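Local coordinates for protein N-hydroxyarylamine O-acetyltransferase (Bacillus cereus, PDB 4DMO) that acetylates arylamines as an active arylamine N-acetyltransferase with a non-canonical Cys-His-Glu catalytic triad, and probably also O-acetylates N-hydroxyarylamines, at residues Q9-R13 / I62-R67; K160-E166 / L184-I190. The contacts are given in a common frame with arbitrary orientation. Numbering follows the deposited sequence.

In the fold
Contacts 1 and 2 lie on opposite sides of the chain's centre, their own centres 30 Å apart and their nearest atoms about 16 Å apart, and they share no helix or strand. Both are largely buried. Contact 1 belongs to the N-terminal helical part, where helix 5-14 meets the end of helix 55-64; one arginine bonded to backbone carbonyls, two waters and a leucine hold it. Contact 2 lies in the large antiparallel sheet, where strands 163-168 and 183-188 are neighbours; it buries 720 Å² against 378 Å², joins main chain to main chain, packs aromatic rings on one face and reaches a bound sulfonate at one end.

Contact 1 (Q9-R13 / I62-R67); sequences QFFAR and ILVNNR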
ATOM      1  N   GLN A   9       3.405  -7.611 -17.027  1.00 23.37           N
ATOM      2  CA  GLN A   9       2.623  -6.389 -16.861  1.00 21.45           C
ATOM      3  C   GLN A   9       3.087  -5.600 -15.651  1.00 25.00           C
ATOM      4  O   GLN A   9       3.029  -4.368 -15.641  1.00 23.14           O
ATOM      5  CB  GLN A   9       1.155  -6.726 -16.734  1.00 28.98           C
ATOM      6  CG  GLN A   9       0.638  -7.580 -17.868  1.00 38.05           C
ATOM      7  CD  GLN A   9      -0.339  -6.840 -18.727  1.00 49.16           C
ATOM      8  OE1 GLN A   9      -0.178  -5.637 -18.990  1.00 51.20           O
ATOM      9  NE2 GLN A   9      -1.377  -7.548 -19.172  1.00 49.23           N
ATOM     10  N   PHE A  10       3.548  -6.316 -14.631  1.00 24.86           N
ATOM     11  CA  PHE A  10       4.050  -5.705 -13.419  1.00 24.54           C
ATOM     12  C   PHE A  10       5.351  -4.949 -13.675  1.00 23.26           C
ATOM     13  O   PHE A  10       5.466  -3.795 -13.304  1.00 21.10           O
ATOM     14  CB  PHE A  10       4.221  -6.773 -12.335  1.00 25.15           C
ATOM     15  CG  PHE A  10       4.446  -6.217 -10.956  1.00 23.15           C
ATOM     16  CD1 PHE A  10       3.387  -6.022 -10.084  1.00 25.37           C
ATOM     17  CD2 PHE A  10       5.719  -5.910 -10.524  1.00 27.05           C
ATOM     18  CE1 PHE A  10       3.599  -5.516  -8.811  1.00 23.21           C
ATOM     19  CE2 PHE A  10       5.931  -5.398  -9.255  1.00 25.87           C
ATOM     20  CZ  PHE A  10       4.860  -5.188  -8.407  1.00 21.27           C
ATOM     21  N   PHE A  11       6.339  -5.586 -14.296  1.00 30.23           N
ATOM     22  CA  PHE A  11       7.572  -4.870 -14.619  1.00 27.28           C
ATOM     23  C   PHE A  11       7.226  -3.644 -15.492  1.00 27.24           C
ATOM     24  O   PHE A  11       7.748  -2.539 -15.292  1.00 24.75           O
ATOM     25  CB  PHE A  11       8.564  -5.770 -15.367  1.00 30.44           C
ATOM     26  CG  PHE A  11       9.150  -6.893 -14.532  1.00 37.00           C
ATOM     27  CD1 PHE A  11       8.913  -8.214 -14.868  1.00 34.94           C
ATOM     28  CD2 PHE A  11       9.943  -6.631 -13.430  1.00 32.29           C
ATOM     29  CE1 PHE A  11       9.462  -9.256 -14.116  1.00 36.97           C
ATOM     30  CE2 PHE A  11      10.481  -7.663 -12.690  1.00 36.65           C
ATOM     31  CZ  PHE A  11      10.228  -8.977 -13.034  1.00 31.23           C
ATOM     32  N   ALA A  12       6.331  -3.841 -16.452  1.00 22.14           N
ATOM     33  CA  ALA A  12       5.924  -2.762 -17.344  1.00 28.71           C
ATOM     34  C   ALA A  12       5.319  -1.591 -16.554  1.00 24.24           C
ATOM     35  O   ALA A  12       5.674  -0.422 -16.764  1.00 28.01           O
ATOM     36  CB  ALA A  12       4.905  -3.299 -18.392  1.00 21.88           C
ATOM     37  N   ARG A  13       4.398  -1.913 -15.651  1.00 20.59           N
ATOM     38  CA  ARG A  13       3.767  -0.906 -14.805  1.00 23.10           C
ATOM     39  C   ARG A  13       4.823  -0.119 -14.016  1.00 20.46           C
ATOM     40  O   ARG A  13       4.763   1.117 -13.929  1.00 21.92           O
ATOM     41  CB  ARG A  13       2.743  -1.569 -13.875  1.00 22.52           C
ATOM     42  CG  ARG A  13       1.958  -0.589 -13.029  1.00 22.94           C
ATOM     43  CD  ARG A  13       1.011   0.268 -13.886  1.00 23.78           C
ATOM     44  NE  ARG A  13       0.053   0.945 -13.037  1.00 15.81           N
ATOM     45  CZ  ARG A  13       0.168   2.173 -12.549  1.00 14.24           C
ATOM     46  NH1 ARG A  13      -0.790   2.649 -11.752  1.00 19.82           N
ATOM     47  NH2 ARG A  13       1.216   2.923 -12.826  1.00 17.65           N
ATOM     48  N   ILE A  62      -4.922  -2.492 -11.882  1.00 14.08           N
ATOM     49  CA  ILE A  62      -3.678  -1.844 -11.506  1.00 15.45           C
ATOM     50  C   ILE A  62      -2.665  -1.846 -12.630  1.00 20.47           C
ATOM     51  O   ILE A  62      -2.017  -0.836 -12.883  1.00 18.60           O
ATOM     52  CB  ILE A  62      -2.983  -2.556 -10.267  1.00 19.20           C
ATOM     53  CG1 ILE A  62      -3.923  -2.682  -9.078  1.00 19.05           C
ATOM     54  CG2 ILE A  62      -1.746  -1.802  -9.822  1.00 14.83           C
ATOM     55  CD1 ILE A  62      -4.153  -1.410  -8.358  1.00 24.10           C
ATOM     56  N   LEU A  63      -2.480  -2.993 -13.273  1.00 23.54           N
ATOM     57  CA  LEU A  63      -1.381  -3.127 -14.230  1.00 27.07           C
ATOM     58  C   LEU A  63      -1.803  -2.719 -15.642  1.00 22.20           C
ATOM     59  O   LEU A  63      -1.093  -1.993 -16.326  1.00 30.45           O
ATOM     60  CB  LEU A  63      -0.813  -4.551 -14.222  1.00 27.60           C
ATOM     61  CG  LEU A  63      -0.471  -5.111 -12.848  1.00 23.97           C
ATOM     62  CD1 LEU A  63       0.114  -6.506 -12.966  1.00 20.67           C
ATOM     63  CD2 LEU A  63       0.496  -4.199 -12.101  1.00 32.64           C
ATOM     64  N   VAL A  64      -2.978  -3.158 -16.062  1.00 23.32           N
ATOM     65  CA  VAL A  64      -3.447  -2.863 -17.407  1.00 21.98           C
ATOM     66  C   VAL A  64      -4.042  -1.461 -17.472  1.00 22.67           C
ATOM     67  O   VAL A  64      -3.626  -0.656 -18.297  1.00 20.42           O
ATOM     68  CB  VAL A  64      -4.489  -3.908 -17.898  1.00 27.88           C
ATOM     69  CG1 VAL A  64      -5.034  -3.520 -19.280  1.00 34.67           C
ATOM     70  CG2 VAL A  64      -3.877  -5.315 -17.939  1.00 25.57           C
ATOM     71  N   ASN A  65      -4.996  -1.164 -16.594  1.00 17.83           N
ATOM     72  CA  ASN A  65      -5.683   0.128 -16.641  1.00 18.60           C
ATOM     73  C   ASN A  65      -4.983   1.258 -15.860  1.00 19.44           C
ATOM     74  O   ASN A  65      -5.511   2.344 -15.717  1.00 22.57           O
ATOM     75  CB  ASN A  65      -7.122  -0.046 -16.160  1.00 18.41           C
ATOM     76  CG  ASN A  65      -7.971  -0.816 -17.162  1.00 27.56           C
ATOM     77  OD1 ASN A  65      -7.647  -0.854 -18.340  1.00 30.33           O
ATOM     78  ND2 ASN A  65      -9.058  -1.417 -16.699  1.00 24.11           N
ATOM     79  N   ASN A  66      -3.786   0.976 -15.378  1.00 16.77           N
ATOM     80  CA  ASN A  66      -2.913   1.939 -14.711  1.00 19.96           C
ATOM     81  C   ASN A  66      -3.576   2.735 -13.577  1.00 20.34           C
ATOM     82  O   ASN A  66      -3.346   3.926 -13.431  1.00 17.47           O
ATOM     83  CB  ASN A  66      -2.260   2.866 -15.752  1.00 18.07           C
ATOM     84  CG  ASN A  66      -0.991   2.254 -16.341  1.00 26.43           C
ATOM     85  OD1 ASN A  66       0.121   2.758 -16.144  1.00 27.61           O
ATOM     86  ND2 ASN A  66      -1.152   1.115 -17.031  1.00 27.50           N
ATOM     87  N   ARG A  67      -4.382   2.048 -12.768  1.00 18.42           N
ATOM     88  CA  ARG A  67      -4.963   2.635 -11.571  1.00 14.22           C
ATOM     89  C   ARG A  67      -4.136   2.258 -10.332  1.00 16.21           C
ATOM     90  O   ARG A  67      -3.157   1.489 -10.420  1.00 12.65           O
ATOM     91  CB  ARG A  67      -6.398   2.159 -11.398  1.00 11.86           C
ATOM     92  CG  ARG A  67      -7.359   2.629 -12.508  1.00 11.94           C
ATOM     93  CD  ARG A  67      -7.745   4.077 -12.297  1.00 13.32           C
ATOM     94  NE  ARG A  67      -8.339   4.234 -10.981  1.00 12.27           N
ATOM     95  CZ  ARG A  67      -9.591   3.929 -10.683  1.00 23.29           C
ATOM     96  NH1 ARG A  67     -10.443   3.515 -11.631  1.00 19.70           N
ATOM     97  NH2 ARG A  67     -10.008   4.076  -9.431  1.00 15.56           N
TER
HETATM   98  O   HOH W   1       1.489  -2.827 -17.234  1.00 27.95           O
HETATM   99  O   HOH W   2      -1.481   5.253 -11.835  1.00 14.88           O
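In the helical N-terminal part of this arylamine N-acetyltransferase fold, helix 5-14 packs against the C-terminal end of helix 55-64, and Arg13 bonds to carbonyls there. Arg13, with 114 Å² covered, reaches over the helix end: NE donates to Ile62 O (2.7 Å) and NH1 to Arg67 O (3.0 Å), so one guanidinium bridges the last turn and the loop that follows it. Asn66 OD1 lies over one face of that group, and NH2 is taken by Thr37 O. Leu63 is the apolar counterpart: its CD2 sits 3.9 Å from Arg13 CB and 4.0 Å from Phe10 CD1, while its CB meets Gln9 CB at 3.9 Å. Phe10 carries this patch on towards helix 71-84, stacking on Phe81. Gln9 covers the outer side, with NE2 3.6 Å from Val64 CG2. Asn65 is the first residue out of the helix; Asn66 follows with left-handed phi/psi 51/41, and its ND2 bonds back to Val64 O. Between the two backbones, water 1 donates to both Gln9 O (2.7 Å) and Leu63 O (2.9 Å).

Contact 2 (K160-E166 / L184-I190); sequences KGNYILE and LGYAFYI. With KH2 (3-(1-methylpiperidinium-1-yl)propane-1-sulfonate), chain C.
Two neighbouring antiparallel strands of the large sheet, 163-166 and 184-188, pair with their axes 4.7 Å apart at 156° and carry a classic beta bulge at each end. Tyr163-Phe188 and Leu165-Tyr186 are hydrogen-bonded pairs, Ile164-Ala187 and Glu166-Leu184 non-hydrogen-bonded ones. Tyr163 N donates to Phe188 O (2.9 Å), Phe188 N to Tyr163 O (3.0 Å) and Leu165 N to Tyr186 O (2.8 Å). Phe188 O also accepts Asn162 N (2.9 Å), making the first bulge. At the second, Leu165 O takes Gly185 N (2.7 Å) and, weakly, Tyr186 N (3.4 Å); Gly185 (phi/psi -91/-68) shifts the register by one.

On the face of Tyr163, Leu165, Tyr186 and Phe188, both rings of the second strand adopt chi1 p and lean under the first: Tyr163 CB sits 3.7 Å from the Phe188 ring centroid, Leu165 CB 4.1 Å from that of Tyr186. On the other face, Leu184 CD1 fills the hollow beside Ile164 CB (3.6 Å). Where the chain turns at Asn162, Gly161 is bare enough to lie flat on Tyr189, CA 3.4 Å from the ring centroid; a CB would clash with Phe188 O. Asn162 OD1 accepts Ile190 N (3.0 Å). The opposite end borders the ligand pocket, shared with Tyr97 and Trp104, where Leu184 N donates to KH2 O2 at 3.1 Å.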
ATOM      1  N   LYS A 160      -5.675  -6.372  18.535  1.00 28.14           N
ATOM      2  CA  LYS A 160      -5.864  -6.344  17.077  1.00 26.79           C
ATOM      3  C   LYS A 160      -4.826  -7.173  16.340  1.00 26.73           C
ATOM      4  O   LYS A 160      -4.722  -7.119  15.115  1.00 19.10           O
ATOM      5  CB  LYS A 160      -5.827  -4.911  16.560  1.00 27.36           C
ATOM      6  CG  LYS A 160      -6.948  -4.017  17.074  1.00 24.34           C
ATOM      7  CD  LYS A 160      -8.372  -4.592  16.818  1.00 27.21           C
ATOM      8  CE  LYS A 160      -9.452  -3.576  17.243  1.00 25.89           C
ATOM      9  NZ  LYS A 160     -10.848  -4.066  16.954  1.00 26.18           N
ATOM     10  N   GLY A 161      -4.039  -7.937  17.082  1.00 25.67           N
ATOM     11  CA  GLY A 161      -2.999  -8.727  16.462  1.00 24.65           C
ATOM     12  C   GLY A 161      -2.033  -9.283  17.488  1.00 27.68           C
ATOM     13  O   GLY A 161      -2.219  -9.110  18.695  1.00 24.08           O
ATOM     14  N   ASN A 162      -1.006  -9.975  17.001  1.00 29.94           N
ATOM     15  CA  ASN A 162       0.076 -10.422  17.854  1.00 27.31           C
ATOM     16  C   ASN A 162       1.419  -9.867  17.414  1.00 30.93           C
ATOM     17  O   ASN A 162       2.440 -10.214  18.004  1.00 24.85           O
ATOM     18  CB  ASN A 162       0.134 -11.945  17.946  1.00 23.38           C
ATOM     19  CG  ASN A 162      -0.112 -12.622  16.639  1.00 26.82           C
ATOM     20  OD1 ASN A 162       0.462 -12.261  15.608  1.00 28.68           O
ATOM     21  ND2 ASN A 162      -1.002 -13.602  16.660  1.00 30.18           N
ATOM     22  N   TYR A 163       1.413  -9.005  16.392  1.00 25.21           N
ATOM     23  CA  TYR A 163       2.608  -8.249  15.996  1.00 26.01           C
ATOM     24  C   TYR A 163       2.207  -6.817  15.692  1.00 24.89           C
ATOM     25  O   TYR A 163       1.029  -6.486  15.585  1.00 22.90           O
ATOM     26  CB  TYR A 163       3.275  -8.844  14.760  1.00 21.26           C
ATOM     27  CG  TYR A 163       4.094 -10.089  15.010  1.00 23.26           C
ATOM     28  CD1 TYR A 163       5.459  -9.994  15.237  1.00 27.48           C
ATOM     29  CD2 TYR A 163       3.518 -11.350  15.001  1.00 17.73           C
ATOM     30  CE1 TYR A 163       6.221 -11.103  15.456  1.00 24.98           C
ATOM     31  CE2 TYR A 163       4.276 -12.480  15.212  1.00 24.87           C
ATOM     32  CZ  TYR A 163       5.640 -12.347  15.440  1.00 28.05           C
ATOM     33  OH  TYR A 163       6.454 -13.444  15.673  1.00 30.64           O
ATOM     34  N   ILE A 164       3.190  -5.954  15.572  1.00 22.65           N
ATOM     35  CA  ILE A 164       2.913  -4.567  15.280  1.00 18.85           C
ATOM     36  C   ILE A 164       3.961  -4.026  14.344  1.00 20.89           C
ATOM     37  O   ILE A 164       5.117  -4.475  14.347  1.00 18.67           O
ATOM     38  CB  ILE A 164       2.875  -3.664  16.544  1.00 20.96           C
ATOM     39  CG1 ILE A 164       4.263  -3.536  17.180  1.00 19.72           C
ATOM     40  CG2 ILE A 164       1.846  -4.175  17.556  1.00 20.24           C
ATOM     41  CD1 ILE A 164       4.269  -2.589  18.432  1.00 20.71           C
ATOM     42  N   LEU A 165       3.521  -3.066  13.532  1.00 24.02           N
ATOM     43  CA  LEU A 165       4.417  -2.251  12.740  1.00 17.97           C
ATOM     44  C   LEU A 165       4.440  -0.867  13.332  1.00 22.70           C
ATOM     45  O   LEU A 165       3.419  -0.157  13.348  1.00 23.52           O
ATOM     46  CB  LEU A 165       3.959  -2.175  11.292  1.00 21.31           C
ATOM     47  CG  LEU A 165       4.947  -1.329  10.514  1.00 18.83           C
ATOM     48  CD1 LEU A 165       6.234  -2.089  10.331  1.00 17.28           C
ATOM     49  CD2 LEU A 165       4.383  -0.877   9.187  1.00 30.36           C
ATOM     50  N   GLU A 166       5.609  -0.501  13.845  1.00 22.03           N
ATOM     51  CA  GLU A 166       5.824   0.785  14.449  1.00 18.81           C
ATOM     52  C   GLU A 166       6.588   1.668  13.491  1.00 16.90           C
ATOM     53  O   GLU A 166       7.315   1.204  12.637  1.00 19.29           O
ATOM     54  CB  GLU A 166       6.653   0.628  15.729  1.00 28.41           C
ATOM     55  CG  GLU A 166       5.850   0.518  16.997  1.00 23.55           C
ATOM     56  CD  GLU A 166       6.723   0.191  18.179  1.00 30.76           C
ATOM     57  OE1 GLU A 166       7.758  -0.478  17.966  1.00 32.05           O
ATOM     58  OE2 GLU A 166       6.400   0.622  19.305  1.00 31.47           O
ATOM     59  N   LEU A 184       2.523   3.344  16.872  1.00 26.46           N
ATOM     60  CA  LEU A 184       1.894   2.200  16.269  1.00 22.96           C
ATOM     61  C   LEU A 184       1.272   2.571  14.929  1.00 26.74           C
ATOM     62  O   LEU A 184       0.489   3.521  14.860  1.00 23.58           O
ATOM     63  CB  LEU A 184       0.824   1.668  17.205  1.00 29.20           C
ATOM     64  CG  LEU A 184       0.029   0.476  16.686  1.00 26.29           C
ATOM     65  CD1 LEU A 184       0.954  -0.648  16.298  1.00 29.11           C
ATOM     66  CD2 LEU A 184      -0.995   0.010  17.742  1.00 30.09           C
ATOM     67  N   GLY A 185       1.652   1.829  13.877  1.00 17.87           N
ATOM     68  CA  GLY A 185       1.096   2.009  12.539  1.00 18.41           C
ATOM     69  C   GLY A 185      -0.100   1.102  12.407  1.00 13.84           C
ATOM     70  O   GLY A 185      -1.252   1.533  12.351  1.00 13.13           O
ATOM     71  N   TYR A 186       0.181  -0.185  12.404  1.00 13.19           N
ATOM     72  CA  TYR A 186      -0.894  -1.133  12.574  1.00 21.90           C
ATOM     73  C   TYR A 186      -0.453  -2.382  13.327  1.00 21.61           C
ATOM     74  O   TYR A 186       0.747  -2.699  13.437  1.00 14.56           O
ATOM     75  CB  TYR A 186      -1.511  -1.509  11.232  1.00 15.07           C
ATOM     76  CG  TYR A 186      -0.532  -2.135  10.269  1.00 19.27           C
ATOM     77  CD1 TYR A 186       0.055  -1.384   9.246  1.00 13.96           C
ATOM     78  CD2 TYR A 186      -0.220  -3.480  10.364  1.00 15.98           C
ATOM     79  CE1 TYR A 186       0.939  -1.965   8.372  1.00 17.13           C
ATOM     80  CE2 TYR A 186       0.655  -4.069   9.483  1.00 15.91           C
ATOM     81  CZ  TYR A 186       1.229  -3.315   8.489  1.00 16.91           C
ATOM     82  OH  TYR A 186       2.117  -3.906   7.619  1.00 21.24           O
ATOM     83  N   ALA A 187      -1.469  -3.041  13.880  1.00 16.42           N
ATOM     84  CA  ALA A 187      -1.329  -4.330  14.496  1.00 17.46           C
ATOM     85  C   ALA A 187      -1.824  -5.367  13.506  1.00 17.55           C
ATOM     86  O   ALA A 187      -2.783  -5.119  12.756  1.00 17.31           O
ATOM     87  CB  ALA A 187      -2.162  -4.375  15.791  1.00 19.53           C
ATOM     88  N   PHE A 188      -1.182  -6.529  13.496  1.00 14.96           N
ATOM     89  CA  PHE A 188      -1.624  -7.633  12.646  1.00 20.43           C
ATOM     90  C   PHE A 188      -1.379  -8.977  13.315  1.00 26.09           C
ATOM     91  O   PHE A 188      -0.598  -9.061  14.248  1.00 22.87           O
ATOM     92  CB  PHE A 188      -0.916  -7.616  11.294  1.00 19.72           C
ATOM     93  CG  PHE A 188       0.586  -7.817  11.378  1.00 19.50           C
ATOM     94  CD1 PHE A 188       1.423  -6.762  11.699  1.00 18.52           C
ATOM     95  CD2 PHE A 188       1.152  -9.052  11.114  1.00 23.56           C
ATOM     96  CE1 PHE A 188       2.803  -6.940  11.759  1.00 18.87           C
ATOM     97  CE2 PHE A 188       2.528  -9.232  11.191  1.00 25.49           C
ATOM     98  CZ  PHE A 188       3.348  -8.169  11.503  1.00 22.55           C
ATOM     99  N   TYR A 189      -2.074 -10.003  12.831  1.00 19.10           N
ATOM    100  CA  TYR A 189      -1.850 -11.381  13.227  1.00 23.40           C
ATOM    101  C   TYR A 189      -0.921 -12.061  12.198  1.00 27.89           C
ATOM    102  O   TYR A 189      -1.085 -11.862  10.987  1.00 24.09           O
ATOM    103  CB  TYR A 189      -3.189 -12.123  13.293  1.00 18.70           C
ATOM    104  CG  TYR A 189      -4.139 -11.616  14.340  1.00 20.70           C
ATOM    105  CD1 TYR A 189      -3.975 -11.980  15.678  1.00 21.24           C
ATOM    106  CD2 TYR A 189      -5.215 -10.766  14.004  1.00 20.87           C
ATOM    107  CE1 TYR A 189      -4.859 -11.515  16.677  1.00 19.97           C
ATOM    108  CE2 TYR A 189      -6.122 -10.291  15.007  1.00 17.94           C
ATOM    109  CZ  TYR A 189      -5.912 -10.681  16.340  1.00 22.47           C
ATOM    110  OH  TYR A 189      -6.746 -10.251  17.350  1.00 30.80           O
ATOM    111  N   ILE A 190       0.058 -12.836  12.669  1.00 21.04           N
ATOM    112  CA  ILE A 190       1.015 -13.513  11.777  1.00 25.42           C
ATOM    113  C   ILE A 190       0.359 -14.668  11.020  1.00 24.18           C
ATOM    114  O   ILE A 190       0.874 -15.136  10.005  1.00 26.69           O
ATOM    115  CB  ILE A 190       2.257 -14.046  12.567  1.00 34.74           C
ATOM    116  CG1 ILE A 190       3.382 -14.474  11.615  1.00 29.03           C
ATOM    117  CG2 ILE A 190       1.856 -15.219  13.465  1.00 25.37           C
ATOM    118  CD1 ILE A 190       3.785 -13.412  10.596  1.00 35.20           C
TER
HETATM  119  S   KH2 C 301       1.421   5.035  20.275  1.00 58.87           S
HETATM  120  C1  KH2 C 301      -0.189   4.372  20.549  1.00 62.26           C
HETATM  121  O1  KH2 C 301       1.441   6.054  19.255  1.00 66.24           O
HETATM  122  N2  KH2 C 301      -1.518   1.097  21.941  1.00 54.59           N
HETATM  123  O2  KH2 C 301       2.403   4.040  19.910  1.00 66.83           O
HETATM  124  C4  KH2 C 301      -0.387   3.309  21.569  1.00 42.77           C
HETATM  125  O4  KH2 C 301       2.003   5.640  21.456  1.00 78.04           O
HETATM  126  C7  KH2 C 301      -1.033   2.084  21.050  1.00 58.36           C
HETATM  127  C11 KH2 C 301      -0.434   0.444  22.587  1.00 48.92           C
HETATM  128  C12 KH2 C 301      -2.976  -0.895  21.902  1.00 56.25           C
HETATM  129  C13 KH2 C 301      -3.663   1.048  23.067  1.00 58.39           C
HETATM  130  C14 KH2 C 301      -3.365  -0.399  23.251  1.00 59.71           C
HETATM  131  C15 KH2 C 301      -2.338   1.711  22.925  1.00 54.14           C
HETATM  132  C16 KH2 C 301      -2.280   0.177  21.147  1.00 51.18           C